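Local coordinates for transcriptional regulator, ROK family (Vibrio cholerae O1 biovar eltor, PDB 1Z05), which probably binds DNA as a zinc-containing transcriptional regulator of the ROK family, related to E. coli Mlc and linked to the control of carbohydrate metabolism, at residues L47-G52 with A416-L421; K226-S231 with L412-L417; D322-A327 with N368-I373. All coordinates share one frame; numbering follows the deposited sequence. Where two conformers were deposited one is given.

Contact 1: L47-G52 with A416-L421; sequences LIDQKG and ALYDGL
Tyr418, on helix 407-418, gives its phenolic proton to Asp49, on helix 35-51. The bond is short, 2.6 Å from OH to OD2, and it is the one hydrogen bond between 47-52 and 416-421. OD2 sits at the edge of the ring, in its plane. On the acid side the hydroxyl arrives on the anti side of the carboxylate and 20° out of its plane. The two flat groups are well turned against each other, with their planes 63° apart, and the two side chains cross at about a right angle. Asp49 can present its carboxylate this way because CG lies opposite the backbone N (chi1 -165°). CB of Asp49 follows at 4.0 Å from the same Tyr418 OH. Gln50, one residue on, adds a looser contact: its NE2 lies 3.9 Å from Tyr418 OH, too far for a hydrogen bond, and comes in obliquely to the ring.

Further out, both oxygens of Asp49 have other partners. OD2 also takes a salt bridge from Lys414, one turn back on the tyrosine's own helix, and OD1 is hydrogen-bonded to Thr103 OG1. These bonds should hold the carboxylate in place and probably keep it ionised. Tyr45 and Lys46 of helix 35-51 lie against Tyr418 as well. Between the two segments the contact is polar and lies at the surface. It joins helix 35-51, the first helix of what is probably the N-terminal winged helix-turn-helix DNA-binding domain of an Mlc-like regulator, to a helix of the ROK part.

Contact 2: K226-S231 with L412-L417; sequences KLFGHS and LIKQAL
Leu227 and Phe228, neighbours on 226-231, both lean on Lys414 of helix 407-418, and the lysine's aliphatic chain is what they share. Leu227 starts out toward the other helix and meets the lysine with one methyl. CD1 rests 3.9 Å from Lys414 CG and 4.1 Å from Lys414 CB, the two side chains passing at a slant. Phe228 CB does not point straight at helix 407-418, yet its ring extends far enough to bring CZ to 3.8 Å from Lys414 CD and 4.0 Å from Lys414 CB. These two side chains, too, approach each other at a slant. One face of the ring is partly taken up by its sequence neighbour, where Leu227 CB sits 3.9 Å above the plane, offset toward the rim.

The nearest backbones are those of Leu227 and Lys414, with CA atoms 8.0 Å apart, so the two helices are joined through side chains, with no hydrogen bond between the segments. Both belong to the ROK part of the chain, whose two mixed five-stranded sheets, each with strand order 3-2-1-4-5, mark the actin-like ATPase (ASKHA) fold. Helix 407-418 lies on one of these sheets: its Leu412 and Ile413 pack on strands 168-176 and 212-216. On the side of 226-231, His230 is hydrogen-bonded to Lys360 and Glu398, which lie on strands of the other sheet.

Lys414 itself carries CG opposite the backbone N (chi1 170°) and then bends at chi2 and chi3, which lays CB, CG and CD along the two apolar residues before the chain turns off. Phe401, from a loop, also packs on Phe228.

Contact 3: D322-A327 with N368-I373; sequences DICAAA and NQAKSI
Cys324, buried on helix 320-328, packs against Ala370, the N-cap residue of helix 371-385, so the contact sits at the N-terminal end of that helix, in the ROK domain with its actin-like fold. The backbones come near here: Cys324 CA and Ala370 CA are 5.0 Å apart, which small side chains permit. Starting at CB, the cysteine points toward the other segment and already meets two residues: Cys324 CB is 3.9 Å from Ala370 CB and 4.0 Å from Gln369 CB. The next bond carries SG opposite the carbonyl carbon and beside the backbone N (chi1 -74°). From that position the sulfur stays on the alanine, with SG 3.8 Å from Ala370 CB, an apolar contact, and it is 4.2 Å from Ala370 N. Ile367, from a loop, also touches Cys324.

Gln369 takes part through its CB; the rest of its chain is extended, and the residue is exposed. The segment 368-373 changes from a 3-10 turn at 368-369 to the helix, and Ile373 N is bonded to Ala370 O at the first turn.

One turn on from the cysteine, Ala327 faces the same partner segment, and both it and Ile373 also pack on helix 332-356, Ala327 through Ala334, Ile373 through Ile338 and Gln339. Helix 332-356 therefore touches residues of both segments. Across the contact itself, the isoleucine meets the alanine's backbone: Ile373 CG1 lies 4.2 Å from Ala327 O.

Contacts 1 and 2 are surface contacts and share helix 407-418, which meets helix 35-51 in the first and helix 217-228 in the second. They also touch through Lys414, whose hydrocarbon serves contact 2 while its NZ reaches Asp49 of contact 1, so one lysine links three helices. Contact 3 is buried and stands apart, with its centre about 40 Å from that of contact 1 and about 29 Å from that of contact 2. The chemistry follows the setting: a charged hydrogen bond in contact 1, long side chains bridging separated backbones in contact 2, and in contact 3 small Cys324 and Ala370 at the closest backbone approach, with Gln369 and Ile373 beside them.

Contact 1: L47-G52 with A416-L421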
loop_
_atom_site.group_PDB
_atom_site.type_symbol
_atom_site.label_atom_id
_atom_site.label_comp_id
_atom_site.label_asym_id
_atom_site.label_seq_id
_atom_site.Cartn_x
_atom_site.Cartn_y
_atom_site.Cartn_z
ATOM N N LEU A 47 -13.249 5.441 19.541
ATOM C CA LEU A 47 -12.818 5.667 20.926
ATOM C C LEU A 47 -13.833 5.131 21.943
ATOM O O LEU A 47 -13.465 4.436 22.895
ATOM C CB LEU A 47 -12.540 7.153 21.176
ATOM C CG LEU A 47 -11.194 7.687 20.677
ATOM C CD1 LEU A 47 -11.139 9.208 20.808
ATOM C CD2 LEU A 47 -10.020 7.037 21.412
ATOM N N ILE A 48 -15.109 5.444 21.724
ATOM C CA ILE A 48 -16.193 4.969 22.590
ATOM C C ILE A 48 -16.303 3.435 22.576
ATOM O O ILE A 48 -16.464 2.798 23.630
ATOM C CB ILE A 48 -17.543 5.614 22.190
ATOM C CG1 ILE A 48 -17.478 7.126 22.384
ATOM C CG2 ILE A 48 -18.683 5.056 23.028
ATOM C CD1 ILE A 48 -18.593 7.887 21.711
ATOM N N ASP A 49 -16.197 2.848 21.387
ATOM C CA ASP A 49 -16.294 1.399 21.228
ATOM C C ASP A 49 -15.170 0.684 21.987
ATOM O O ASP A 49 -15.405 -0.315 22.680
ATOM C CB ASP A 49 -16.273 1.031 19.738
ATOM C CG ASP A 49 -16.731 -0.395 19.471
ATOM O OD1 ASP A 49 -17.566 -0.924 20.236
ATOM O OD2 ASP A 49 -16.255 -0.987 18.483
ATOM N N GLN A 50 -13.959 1.212 21.869
ATOM C CA GLN A 50 -12.785 0.568 22.444
ATOM C C GLN A 50 -12.479 0.976 23.884
ATOM O O GLN A 50 -11.824 0.229 24.607
ATOM C CB GLN A 50 -11.569 0.810 21.544
ATOM C CG GLN A 50 -11.643 0.051 20.224
ATOM C CD GLN A 50 -10.483 0.337 19.283
ATOM O OE1 GLN A 50 -9.774 1.337 19.429
ATOM N NE2 GLN A 50 -10.300 -0.539 18.292
ATOM N N LYS A 51 -12.949 2.150 24.303
ATOM C CA LYS A 51 -12.570 2.700 25.611
ATOM C C LYS A 51 -13.743 3.054 26.529
ATOM O O LYS A 51 -13.525 3.382 27.691
ATOM C CB LYS A 51 -11.676 3.937 25.440
ATOM C CG LYS A 51 -10.252 3.648 25.023
ATOM C CD LYS A 51 -9.487 4.947 24.841
ATOM C CE LYS A 51 -8.087 4.708 24.291
ATOM N NZ LYS A 51 -8.105 4.116 22.911
ATOM N N GLY A 52 -14.974 3.000 26.019
ATOM C CA GLY A 52 -16.160 3.315 26.838
ATOM C C GLY A 52 -16.316 2.357 28.018
ATOM O O GLY A 52 -15.842 1.227 27.947
ATOM N N ALA A 416 -16.243 0.256 8.408
ATOM C CA ALA A 416 -17.126 1.327 7.895
ATOM C C ALA A 416 -17.744 2.167 9.017
ATOM O O ALA A 416 -18.041 3.339 8.810
ATOM C CB ALA A 416 -18.235 0.766 7.002
ATOM N N LEU A 417 -17.945 1.561 10.188
ATOM C CA LEU A 417 -18.342 2.307 11.399
ATOM C C LEU A 417 -17.194 3.228 11.858
ATOM O O LEU A 417 -17.396 4.418 12.089
ATOM C CB LEU A 417 -18.745 1.349 12.531
ATOM C CG LEU A 417 -20.044 0.547 12.336
ATOM C CD1 LEU A 417 -20.170 -0.566 13.347
ATOM C CD2 LEU A 417 -21.293 1.433 12.394
ATOM N N TYR A 418 -15.997 2.665 11.964
ATOM C CA TYR A 418 -14.799 3.414 12.351
ATOM C C TYR A 418 -14.394 4.503 11.341
ATOM O O TYR A 418 -13.837 5.534 11.724
ATOM C CB TYR A 418 -13.637 2.459 12.571
ATOM C CG TYR A 418 -13.761 1.562 13.787
ATOM C CD1 TYR A 418 -14.830 1.687 14.690
ATOM C CD2 TYR A 418 -12.787 0.606 14.050
ATOM C CE1 TYR A 418 -14.925 0.861 15.812
ATOM C CE2 TYR A 418 -12.867 -0.216 15.170
ATOM C CZ TYR A 418 -13.933 -0.087 16.038
ATOM O OH TYR A 418 -13.982 -0.913 17.135
ATOM N N ASP A 419 -14.651 4.267 10.057
ATOM C CA ASP A 419 -14.401 5.284 9.042
ATOM C C ASP A 419 -15.498 6.349 9.083
ATOM O O ASP A 419 -15.337 7.424 8.508
ATOM C CB ASP A 419 -14.294 4.666 7.641
ATOM C CG ASP A 419 -13.034 3.818 7.456
ATOM O OD1 ASP A 419 -12.122 3.869 8.313
ATOM O OD2 ASP A 419 -12.960 3.091 6.440
ATOM N N GLY A 420 -16.604 6.040 9.765
ATOM C CA GLY A 420 -17.722 6.970 9.939
ATOM C C GLY A 420 -18.753 6.896 8.827
ATOM O O GLY A 420 -19.850 7.455 8.954
ATOM N N LEU A 421 -18.408 6.209 7.735
ATOM C CA LEU A 421 -19.310 6.070 6.587
ATOM C C LEU A 421 -20.678 5.499 6.987
ATOM O O LEU A 421 -21.723 6.062 6.648
ATOM C CB LEU A 421 -18.666 5.202 5.491
ATOM C CG LEU A 421 -19.302 5.190 4.088
ATOM C CD1 LEU A 421 -18.245 4.982 3.006
ATOM C CD2 LEU A 421 -20.409 4.144 3.950
#

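Contact 2: K226-S231 with L412-L417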
loop_
_atom_site.group_PDB
_atom_site.type_symbol
_atom_site.label_atom_id
_atom_site.label_comp_id
_atom_site.label_asym_id
_atom_site.label_seq_id
_atom_site.Cartn_x
_atom_site.Cartn_y
_atom_site.Cartn_z
ATOM N N LYS A 226 -7.070 -8.605 11.521
ATOM C CA LYS A 226 -6.656 -7.359 12.180
ATOM C C LYS A 226 -7.685 -6.805 13.196
ATOM O O LYS A 226 -7.310 -6.294 14.258
ATOM C CB LYS A 226 -6.322 -6.306 11.105
ATOM C CG LYS A 226 -6.053 -4.874 11.610
ATOM C CD LYS A 226 -4.881 -4.807 12.589
ATOM C CE LYS A 226 -4.759 -3.424 13.229
ATOM N NZ LYS A 226 -3.934 -3.498 14.462
ATOM N N LEU A 227 -8.973 -6.912 12.877
ATOM C CA LEU A 227 -10.026 -6.398 13.765
ATOM C C LEU A 227 -10.534 -7.379 14.825
ATOM O O LEU A 227 -10.930 -6.958 15.924
ATOM C CB LEU A 227 -11.206 -5.856 12.945
ATOM C CG LEU A 227 -10.882 -4.734 11.955
ATOM C CD1 LEU A 227 -12.137 -4.291 11.182
ATOM C CD2 LEU A 227 -10.224 -3.532 12.659
ATOM N N PHE A 228 -10.532 -8.674 14.505
ATOM C CA PHE A 228 -11.204 -9.681 15.329
ATOM C C PHE A 228 -10.320 -10.888 15.610
ATOM O O PHE A 228 -10.664 -11.728 16.443
ATOM C CB PHE A 228 -12.459 -10.219 14.614
ATOM C CG PHE A 228 -13.527 -9.204 14.358
ATOM C CD1 PHE A 228 -14.271 -8.671 15.404
ATOM C CD2 PHE A 228 -13.839 -8.834 13.058
ATOM C CE1 PHE A 228 -15.285 -7.739 15.160
ATOM C CE2 PHE A 228 -14.838 -7.912 12.806
ATOM C CZ PHE A 228 -15.565 -7.362 13.864
ATOM N N GLY A 229 -9.202 -10.997 14.898
ATOM C CA GLY A 229 -8.468 -12.256 14.858
ATOM C C GLY A 229 -7.062 -12.199 15.404
ATOM O O GLY A 229 -6.814 -11.615 16.463
ATOM N N HIS A 230 -6.130 -12.805 14.679
ATOM C CA HIS A 230 -4.797 -13.034 15.242
ATOM C C HIS A 230 -3.726 -12.050 14.800
ATOM O O HIS A 230 -2.536 -12.316 14.947
ATOM C CB HIS A 230 -4.364 -14.486 15.035
ATOM C CG HIS A 230 -5.026 -15.444 15.974
ATOM N ND1 HIS A 230 -4.985 -16.809 15.797
ATOM C CD2 HIS A 230 -5.753 -15.231 17.097
ATOM C CE1 HIS A 230 -5.641 -17.398 16.781
ATOM N NE2 HIS A 230 -6.125 -16.463 17.576
ATOM N N SER A 231 -4.146 -10.908 14.269
ATOM C CA SER A 231 -3.206 -9.839 13.968
ATOM C C SER A 231 -3.665 -8.508 14.565
ATOM O O SER A 231 -3.271 -7.444 14.099
ATOM C CB SER A 231 -2.936 -9.730 12.459
ATOM O OG SER A 231 -4.061 -9.241 11.752
ATOM N N LEU A 412 -15.603 -5.613 7.292
ATOM C CA LEU A 412 -15.942 -4.496 6.412
ATOM C C LEU A 412 -16.906 -3.527 7.107
ATOM O O LEU A 412 -16.780 -2.316 6.966
ATOM C CB LEU A 412 -16.610 -4.997 5.118
ATOM C CG LEU A 412 -15.804 -5.857 4.144
ATOM C CD1 LEU A 412 -16.653 -6.191 2.929
ATOM C CD2 LEU A 412 -14.521 -5.137 3.713
ATOM N N ILE A 413 -17.880 -4.084 7.812
ATOM C CA ILE A 413 -18.898 -3.307 8.539
ATOM C C ILE A 413 -18.258 -2.589 9.732
ATOM O O ILE A 413 -18.470 -1.394 9.927
ATOM C CB ILE A 413 -20.087 -4.208 9.002
ATOM C CG1 ILE A 413 -20.832 -4.814 7.794
ATOM C CG2 ILE A 413 -21.078 -3.447 9.918
ATOM C CD1 ILE A 413 -21.131 -3.834 6.668
ATOM N N LYS A 414 -17.471 -3.314 10.522
ATOM C CA LYS A 414 -16.774 -2.674 11.634
ATOM C C LYS A 414 -15.907 -1.497 11.148
ATOM O O LYS A 414 -15.976 -0.412 11.728
ATOM C CB LYS A 414 -15.984 -3.687 12.472
ATOM C CG LYS A 414 -15.054 -3.054 13.499
ATOM C CD LYS A 414 -15.169 -3.706 14.858
ATOM C CE LYS A 414 -16.185 -2.958 15.721
ATOM N NZ LYS A 414 -16.642 -3.738 16.903
ATOM N N GLN A 415 -15.130 -1.701 10.084
ATOM C CA GLN A 415 -14.272 -0.636 9.561
ATOM C C GLN A 415 -15.065 0.535 8.969
ATOM O O GLN A 415 -14.615 1.682 9.046
ATOM C CB GLN A 415 -13.236 -1.183 8.565
ATOM C CG GLN A 415 -12.087 -0.215 8.226
ATOM C CD GLN A 415 -11.352 0.320 9.457
ATOM O OE1 GLN A 415 -11.233 1.532 9.640
ATOM N NE2 GLN A 415 -10.858 -0.582 10.301
ATOM N N ALA A 416 -16.243 0.256 8.408
ATOM C CA ALA A 416 -17.126 1.327 7.895
ATOM C C ALA A 416 -17.744 2.167 9.017
ATOM O O ALA A 416 -18.041 3.339 8.810
ATOM C CB ALA A 416 -18.235 0.766 7.002
ATOM N N LEU A 417 -17.945 1.561 10.188
ATOM C CA LEU A 417 -18.342 2.307 11.399
ATOM C C LEU A 417 -17.194 3.228 11.858
ATOM O O LEU A 417 -17.396 4.418 12.089
ATOM C CB LEU A 417 -18.745 1.349 12.531
ATOM C CG LEU A 417 -20.044 0.547 12.336
ATOM C CD1 LEU A 417 -20.170 -0.566 13.347
ATOM C CD2 LEU A 417 -21.293 1.433 12.394
#

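Contact 3: D322-A327 with N368-I373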
loop_
_atom_site.group_PDB
_atom_site.type_symbol
_atom_site.label_atom_id
_atom_site.label_comp_id
_atom_site.label_asym_id
_atom_site.label_seq_id
_atom_site.Cartn_x
_atom_site.Cartn_y
_atom_site.Cartn_z
ATOM N N ASP A 322 -6.909 -35.471 4.034
ATOM C CA ASP A 322 -6.284 -36.800 4.120
ATOM C C ASP A 322 -4.757 -36.716 4.143
ATOM O O ASP A 322 -4.107 -37.417 4.919
ATOM C CB ASP A 322 -6.700 -37.689 2.946
ATOM C CG ASP A 322 -8.195 -37.935 2.886
ATOM O OD1 ASP A 322 -8.927 -37.537 3.821
ATOM O OD2 ASP A 322 -8.639 -38.529 1.885
ATOM N N ILE A 323 -4.198 -35.872 3.277
ATOM C CA ILE A 323 -2.748 -35.666 3.209
ATOM C C ILE A 323 -2.224 -35.083 4.524
ATOM O O ILE A 323 -1.198 -35.540 5.050
ATOM C CB ILE A 323 -2.341 -34.767 2.003
ATOM C CG1 ILE A 323 -2.793 -35.404 0.685
ATOM C CG2 ILE A 323 -0.823 -34.553 1.970
ATOM C CD1 ILE A 323 -2.913 -34.432 -0.487
ATOM N N CYS A 324 -2.932 -34.082 5.050
ATOM C CA CYS A 324 -2.558 -33.429 6.304
ATOM C C CYS A 324 -2.638 -34.357 7.500
ATOM O O CYS A 324 -1.802 -34.278 8.398
ATOM C CB CYS A 324 -3.417 -32.190 6.547
ATOM S SG CYS A 324 -2.979 -30.826 5.494
ATOM N N ALA A 325 -3.641 -35.235 7.504
ATOM C CA ALA A 325 -3.821 -36.215 8.566
ATOM C C ALA A 325 -2.763 -37.311 8.499
ATOM O O ALA A 325 -2.338 -37.831 9.531
ATOM C CB ALA A 325 -5.223 -36.821 8.509
ATOM N N ALA A 326 -2.350 -37.664 7.285
ATOM C CA ALA A 326 -1.287 -38.647 7.091
ATOM C C ALA A 326 0.060 -38.082 7.545
ATOM O O ALA A 326 0.817 -38.757 8.249
ATOM C CB ALA A 326 -1.228 -39.106 5.640
ATOM N N ALA A 327 0.340 -36.844 7.148
ATOM C CA ALA A 327 1.570 -36.139 7.519
ATOM C C ALA A 327 1.661 -35.931 9.029
ATOM O O ALA A 327 2.664 -36.285 9.647
ATOM C CB ALA A 327 1.659 -34.820 6.800
ATOM N N ASN A 368 -3.307 -25.861 7.645
ATOM C CA ASN A 368 -2.963 -25.660 9.053
ATOM C C ASN A 368 -3.141 -26.920 9.919
ATOM O O ASN A 368 -2.658 -26.972 11.057
ATOM C CB ASN A 368 -3.717 -24.470 9.647
ATOM C CG ASN A 368 -3.075 -23.147 9.302
ATOM O OD1 ASN A 368 -1.851 -23.005 9.348
ATOM N ND2 ASN A 368 -3.899 -22.158 8.963
ATOM N N GLN A 369 -3.818 -27.926 9.371
ATOM C CA GLN A 369 -3.968 -29.222 10.038
ATOM C C GLN A 369 -2.654 -30.010 10.049
ATOM O O GLN A 369 -2.516 -30.995 10.774
ATOM C CB GLN A 369 -5.104 -30.027 9.396
ATOM C CG GLN A 369 -6.486 -29.431 9.674
ATOM C CD GLN A 369 -7.583 -29.971 8.767
ATOM O OE1 GLN A 369 -7.393 -30.953 8.051
ATOM N NE2 GLN A 369 -8.745 -29.320 8.799
ATOM N N ALA A 370 -1.693 -29.557 9.249
ATOM C CA ALA A 370 -0.340 -30.106 9.261
ATOM C C ALA A 370 0.700 -29.035 9.612
ATOM O O ALA A 370 1.861 -29.135 9.203
ATOM C CB ALA A 370 -0.020 -30.746 7.910
ATOM N N LYS A 371 0.294 -28.027 10.387
ATOM C CA LYS A 371 1.175 -26.886 10.680
ATOM C C LYS A 371 2.484 -27.251 11.382
ATOM O O LYS A 371 3.496 -26.588 11.168
ATOM C CB LYS A 371 0.440 -25.760 11.423
ATOM C CG LYS A 371 0.079 -26.017 12.878
ATOM C CD LYS A 371 -0.855 -24.920 13.369
ATOM C CE LYS A 371 -0.796 -24.727 14.863
ATOM N NZ LYS A 371 -1.598 -23.524 15.256
ATOM N N SER A 372 2.468 -28.306 12.203
ATOM C CA SER A 372 3.680 -28.779 12.876
ATOM C C SER A 372 4.756 -29.192 11.878
ATOM O O SER A 372 5.952 -29.109 12.178
ATOM C CB SER A 372 3.362 -29.944 13.819
ATOM O OG SER A 372 3.110 -31.129 13.076
ATOM N N ILE A 373 4.322 -29.624 10.693
ATOM C CA ILE A 373 5.216 -30.057 9.617
ATOM C C ILE A 373 5.512 -28.907 8.649
ATOM O O ILE A 373 6.657 -28.701 8.231
ATOM C CB ILE A 373 4.609 -31.268 8.827
ATOM C CG1 ILE A 373 4.350 -32.474 9.749
ATOM C CG2 ILE A 373 5.471 -31.646 7.603
ATOM C CD1 ILE A 373 5.600 -33.058 10.444
#